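Enoyl-CoA hydratase carB homologue (Streptomyces cattleya, PDB 5O34) is a crotonase-fold homologue of the enoyl-CoA hydratase-like enzyme CarB that probably acts as a lyase in biosynthesis of the antibiotic thienamycin. Local coordinates at residues R171-F177 against M202-E208. Residues are numbered along the deposited sequence; the frame is centred on the assembly and turned at random.
Sequences RLVMPEF and MLLTCDE
A single carboxylate oxygen takes both bonds of the R171–E208 salt bridge: R171 NE reaches E208 OE1 at 2.8 Å, and R171 NH2 reaches the same OE1 at 2.9 Å. The guanidinium presents its side edge, with OE1 almost in its plane, while the guanidinium and carboxylate planes stand 65° apart. NE meets the oxygen nearly end-on to its C–O bond and NH2 comes from the anti side, somewhat out of the carboxylate plane; a bend in the arginine at chi3 (76°) turns the group back to the glutamate. E208 CG lies against V173 CG2 at 3.7 Å, and E208 CA makes a CA–H···O contact with L172 O. M202 also turns to this strand, its methyl CE ending 3.7 Å from L172 O. M174 and L203 run side by side, CB to CD2. C206, with positive phi just past the helix, lays SG over P175 CA at 3.8 Å. L203 O approaches the F177 ring obliquely, nearest CD1, and L204 CD2 lies at the ring's edge by CE1. This buried junction of the crotonase-like chain continues into a subunit interface: Y243 of a second subunit packs on F177 and C206, its OH hydrogen-bonded to L204 O. The end of helix 196-205 packs on residues 174-177, while the chain leaving it runs beside strand 171-173, itself between strands 149-151 and 209-210; helices 152-158 and 184-194 add L155 and L190 to the apolar core.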
loop_
_atom_site.group_PDB
_atom_site.type_symbol
_atom_site.label_atom_id
_atom_site.label_comp_id
_atom_site.label_asym_id
_atom_site.label_seq_id
_atom_site.Cartn_x
_atom_site.Cartn_y
_atom_site.Cartn_z
ATOM N N ARG A 171 -10.424 -19.579 -3.408
ATOM C CA ARG A 171 -11.029 -18.928 -2.249
ATOM C C ARG A 171 -9.917 -18.659 -1.228
ATOM O O ARG A 171 -9.171 -19.567 -0.869
ATOM C CB ARG A 171 -12.215 -19.746 -1.698
ATOM C CG ARG A 171 -13.411 -19.713 -2.659
ATOM C CD ARG A 171 -14.634 -20.484 -2.196
ATOM N NE ARG A 171 -15.372 -19.770 -1.152
ATOM C CZ ARG A 171 -16.277 -18.815 -1.368
ATOM N NH1 ARG A 171 -16.565 -18.428 -2.607
ATOM N NH2 ARG A 171 -16.890 -18.231 -0.347
ATOM N N LEU A 172 -9.734 -17.382 -0.853
ATOM C CA LEU A 172 -8.648 -16.937 0.036
ATOM C C LEU A 172 -9.166 -16.614 1.447
ATOM O O LEU A 172 -10.182 -15.933 1.570
ATOM C CB LEU A 172 -7.955 -15.721 -0.616
ATOM C CG LEU A 172 -6.871 -15.972 -1.703
ATOM C CD1 LEU A 172 -7.307 -16.922 -2.811
ATOM C CD2 LEU A 172 -6.470 -14.696 -2.355
ATOM N N VAL A 173 -8.509 -17.151 2.506
ATOM C CA VAL A 173 -8.934 -16.970 3.891
ATOM C C VAL A 173 -7.724 -16.827 4.802
ATOM O O VAL A 173 -6.707 -17.500 4.644
ATOM C CB VAL A 173 -9.863 -18.132 4.413
ATOM C CG1 VAL A 173 -10.921 -17.629 5.394
ATOM C CG2 VAL A 173 -10.513 -18.924 3.276
ATOM N N MET A 174 -7.902 -15.965 5.821
ATOM C CA MET A 174 -6.964 -15.764 6.913
ATOM C C MET A 174 -7.808 -15.954 8.196
ATOM O O MET A 174 -8.119 -14.962 8.840
ATOM C CB MET A 174 -6.303 -14.365 6.888
ATOM C CG MET A 174 -4.991 -14.327 6.158
ATOM S SD MET A 174 -3.744 -15.468 6.718
ATOM C CE MET A 174 -2.632 -14.997 5.722
ATOM N N PRO A 175 -8.301 -17.198 8.500
ATOM C CA PRO A 175 -9.127 -17.405 9.713
ATOM C C PRO A 175 -8.407 -17.572 11.078
ATOM O O PRO A 175 -9.070 -17.943 12.049
ATOM C CB PRO A 175 -9.918 -18.670 9.357
ATOM C CG PRO A 175 -8.967 -19.468 8.556
ATOM C CD PRO A 175 -8.038 -18.495 7.824
ATOM N N GLU A 176 -7.082 -17.334 11.152
ATOM C CA GLU A 176 -6.259 -17.443 12.372
ATOM C C GLU A 176 -6.963 -17.059 13.687
ATOM O O GLU A 176 -6.883 -17.823 14.656
ATOM C CB GLU A 176 -4.951 -16.645 12.238
ATOM C CG GLU A 176 -3.825 -17.426 11.589
ATOM C CD GLU A 176 -3.808 -17.474 10.074
ATOM O OE1 GLU A 176 -4.826 -17.104 9.444
ATOM O OE2 GLU A 176 -2.770 -17.901 9.518
ATOM N N PHE A 177 -7.678 -15.913 13.703
ATOM C CA PHE A 177 -8.422 -15.428 14.876
ATOM C C PHE A 177 -9.589 -16.343 15.258
ATOM O O PHE A 177 -9.750 -16.655 16.439
ATOM C CB PHE A 177 -8.894 -13.972 14.701
ATOM C CG PHE A 177 -7.819 -12.908 14.741
ATOM C CD1 PHE A 177 -8.101 -11.602 14.369
ATOM C CD2 PHE A 177 -6.529 -13.209 15.169
ATOM C CE1 PHE A 177 -7.114 -10.618 14.414
ATOM C CE2 PHE A 177 -5.544 -12.223 15.218
ATOM C CZ PHE A 177 -5.841 -10.935 14.841
ATOM N N MET A 202 -9.853 -8.815 6.316
ATOM C CA MET A 202 -9.597 -10.257 6.312
ATOM C C MET A 202 -9.353 -10.853 7.692
ATOM O O MET A 202 -9.978 -11.858 8.021
ATOM C CB MET A 202 -8.455 -10.616 5.363
ATOM C CG MET A 202 -8.853 -10.577 3.927
ATOM S SD MET A 202 -7.615 -11.340 2.880
ATOM C CE MET A 202 -8.188 -13.076 2.890
ATOM N N LEU A 203 -8.459 -10.245 8.494
ATOM C CA LEU A 203 -8.129 -10.734 9.842
ATOM C C LEU A 203 -9.295 -10.670 10.806
ATOM O O LEU A 203 -9.500 -11.612 11.571
ATOM C CB LEU A 203 -6.929 -9.979 10.477
ATOM C CG LEU A 203 -5.496 -10.089 9.890
ATOM C CD1 LEU A 203 -4.457 -10.035 10.998
ATOM C CD2 LEU A 203 -5.286 -11.343 9.052
ATOM N N LEU A 204 -10.059 -9.564 10.778
ATOM C CA LEU A 204 -11.147 -9.317 11.726
ATOM C C LEU A 204 -12.477 -9.977 11.391
ATOM O O LEU A 204 -13.238 -10.256 12.322
ATOM C CB LEU A 204 -11.345 -7.810 11.956
ATOM C CG LEU A 204 -10.142 -7.035 12.506
ATOM C CD1 LEU A 204 -10.445 -5.553 12.557
ATOM C CD2 LEU A 204 -9.667 -7.570 13.860
ATOM N N THR A 205 -12.782 -10.215 10.108
ATOM C CA THR A 205 -14.051 -10.859 9.732
ATOM C C THR A 205 -13.878 -12.378 9.542
ATOM O O THR A 205 -14.857 -13.132 9.652
ATOM C CB THR A 205 -14.640 -10.268 8.428
ATOM O OG1 THR A 205 -13.801 -10.613 7.324
ATOM C CG2 THR A 205 -14.890 -8.758 8.498
ATOM N N CYS A 206 -12.646 -12.802 9.171
ATOM C CA CYS A 206 -12.257 -14.175 8.825
ATOM C C CYS A 206 -13.087 -14.739 7.660
ATOM O O CYS A 206 -13.139 -15.949 7.461
ATOM C CB CYS A 206 -12.255 -15.094 10.040
ATOM S SG CYS A 206 -11.079 -14.599 11.319
ATOM N N ASP A 207 -13.682 -13.830 6.864
ATOM C CA ASP A 207 -14.476 -14.122 5.676
ATOM C C ASP A 207 -13.581 -14.601 4.553
ATOM O O ASP A 207 -12.381 -14.303 4.524
ATOM C CB ASP A 207 -15.233 -12.862 5.206
ATOM C CG ASP A 207 -16.439 -12.451 6.041
ATOM O OD1 ASP A 207 -16.725 -13.132 7.068
ATOM O OD2 ASP A 207 -17.104 -11.452 5.670
ATOM N N GLU A 208 -14.182 -15.331 3.615
ATOM C CA GLU A 208 -13.503 -15.868 2.449
ATOM C C GLU A 208 -13.525 -14.829 1.351
ATOM O O GLU A 208 -14.485 -14.071 1.223
ATOM C CB GLU A 208 -14.157 -17.179 1.983
ATOM C CG GLU A 208 -14.182 -18.259 3.062
ATOM C CD GLU A 208 -14.778 -19.613 2.694
ATOM O OE1 GLU A 208 -15.379 -19.734 1.602
ATOM O OE2 GLU A 208 -14.664 -20.552 3.515
#